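Local coordinates for uncharacterized protein (Pseudomonas aeruginosa, PDB 4E72) that is of unknown function but belongs to the DUF3298 family and is probably exported, perhaps as a lipoprotein, at residues A[49-53]-A[65-71]. Sequence-based numbering, arbitrary orientation.
Sequences ERALL and PASLAAY
The free backbone NH groups of a helix's first turn can be met by a side chain at the helix's own N-cap or by one from a neighbouring helix, and the N-terminus of helix 68-78 illustrates both solutions. Residues 49-53 form regular α-helix within helix 44-54, with Glu-49, Leu-52 and Leu-53 facing residues 65-71. The second segment starts extended at Pro-65 (phi/psi -59/157), whose O lies 3.5 Å from Leu-53 CD1 and whose CD is 4.4 Å from Leu-53 CD2. Ala-66 (-72/-20) turns its CB away. Ser-67, again extended (-159/164), is the N-cap: in the p rotamer its OG accepts a 3.1 Å hydrogen bond from Ala-70 N, while its CB sits 3.9 Å from Glu-49 OE2. The continuous helix begins at Leu-68; Leu-68 CA and Glu-49 CA, 6.7 Å apart, are the closest such pair. With chi1 and chi2 both t, Glu-49 reaches across so that OE2 accepts a weak but nearly linear bond from Leu-68 N (3.3 Å). The C-terminal half of helix 44-54 here meets the start of helix 68-78 over the mixed β-sheet, where Leu-52 and Leu-68 both rest on Leu-87 of strand 84-95. Leu-68, Leu-52 and Leu-53 are all mt rotamers; Leu-68 CD1 meets Leu-52 CD1 at 4.1 Å, and its CD2 meets Leu-53 CD2 at 3.9 Å. Ala-69 N donates to a water (3.2 Å) that in turn donates to Glu-49 OE2 (3.0 Å), extending the carboxylate's reach to a second amide. At Tyr-71, chi1 t, CB lies 3.8 Å from Leu-53 CD2, and the hydroxyl hydrogen-bonds Ser-85.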
# COMPACT_ATOMS: atom_id res chain seq x y z
N GLU A 49 1.87 10.11 -7.50
CA GLU A 49 2.79 11.07 -6.88
C GLU A 49 2.27 11.53 -5.50
O GLU A 49 3.02 11.48 -4.54
CB GLU A 49 3.06 12.29 -7.79
CG GLU A 49 4.11 13.23 -7.21
CD GLU A 49 4.57 14.38 -8.07
OE1 GLU A 49 3.79 15.35 -8.25
OE2 GLU A 49 5.76 14.37 -8.48
N ARG A 50 0.98 11.94 -5.41
CA ARG A 50 0.36 12.40 -4.16
C ARG A 50 0.32 11.27 -3.12
O ARG A 50 0.65 11.52 -1.95
CB ARG A 50 -1.06 12.95 -4.42
CG ARG A 50 -1.92 13.10 -3.16
CD ARG A 50 -1.74 14.42 -2.45
NE ARG A 50 -2.87 15.32 -2.71
CZ ARG A 50 -3.92 15.45 -1.91
NH1 ARG A 50 -3.99 14.77 -0.77
NH2 ARG A 50 -4.91 16.28 -2.23
N ALA A 51 -0.05 10.04 -3.54
CA ALA A 51 -0.14 8.89 -2.63
C ALA A 51 1.23 8.56 -2.03
O ALA A 51 1.30 8.19 -0.86
CB ALA A 51 -0.72 7.68 -3.36
N LEU A 52 2.33 8.75 -2.81
CA LEU A 52 3.68 8.54 -2.27
C LEU A 52 4.08 9.67 -1.34
O LEU A 52 4.67 9.40 -0.30
CB LEU A 52 4.71 8.42 -3.38
CG LEU A 52 4.73 7.11 -4.12
CD1 LEU A 52 5.55 7.24 -5.39
CD2 LEU A 52 5.20 5.98 -3.21
N LEU A 53 3.69 10.92 -1.66
CA LEU A 53 3.99 12.08 -0.82
C LEU A 53 3.30 11.98 0.54
O LEU A 53 3.88 12.44 1.53
CB LEU A 53 3.61 13.39 -1.52
CG LEU A 53 4.55 13.85 -2.62
CD1 LEU A 53 3.92 14.98 -3.43
CD2 LEU A 53 5.92 14.26 -2.06
N PRO A 65 5.01 18.51 0.54
CA PRO A 65 5.71 19.16 -0.59
C PRO A 65 4.85 19.09 -1.87
O PRO A 65 4.00 18.19 -1.98
CB PRO A 65 6.99 18.33 -0.73
CG PRO A 65 7.18 17.70 0.60
CD PRO A 65 5.80 17.36 1.03
N ALA A 66 5.05 20.00 -2.82
CA ALA A 66 4.26 20.03 -4.07
C ALA A 66 4.58 18.88 -5.03
O ALA A 66 3.78 18.62 -5.94
CB ALA A 66 4.50 21.35 -4.79
N SER A 67 5.76 18.24 -4.89
CA SER A 67 6.20 17.21 -5.80
C SER A 67 7.25 16.34 -5.17
O SER A 67 7.89 16.72 -4.18
CB SER A 67 6.77 17.85 -7.06
OG SER A 67 7.93 18.60 -6.77
N LEU A 68 7.47 15.18 -5.79
CA LEU A 68 8.50 14.24 -5.37
C LEU A 68 9.91 14.86 -5.51
O LEU A 68 10.75 14.56 -4.67
CB LEU A 68 8.38 12.91 -6.14
CG LEU A 68 7.26 12.01 -5.61
CD1 LEU A 68 6.97 10.88 -6.57
CD2 LEU A 68 7.58 11.48 -4.18
N ALA A 69 10.14 15.77 -6.50
CA ALA A 69 11.43 16.47 -6.66
C ALA A 69 11.61 17.50 -5.54
O ALA A 69 12.72 17.68 -5.06
CB ALA A 69 11.52 17.15 -8.01
N ALA A 70 10.50 18.18 -5.14
CA ALA A 70 10.55 19.13 -4.03
C ALA A 70 10.83 18.37 -2.72
O ALA A 70 11.62 18.84 -1.91
CB ALA A 70 9.26 19.94 -3.93
N TYR A 71 10.23 17.18 -2.54
CA TYR A 71 10.45 16.34 -1.35
C TYR A 71 11.92 15.89 -1.26
O TYR A 71 12.52 15.98 -0.19
CB TYR A 71 9.52 15.11 -1.31
CG TYR A 71 9.92 14.11 -0.23
CD1 TYR A 71 9.68 14.37 1.11
CD2 TYR A 71 10.60 12.93 -0.56
CE1 TYR A 71 10.10 13.49 2.10
CE2 TYR A 71 11.06 12.06 0.43
CZ TYR A 71 10.78 12.33 1.76
OH TYR A 71 11.13 11.44 2.74
O HOH W 1 8.50 15.26 -9.18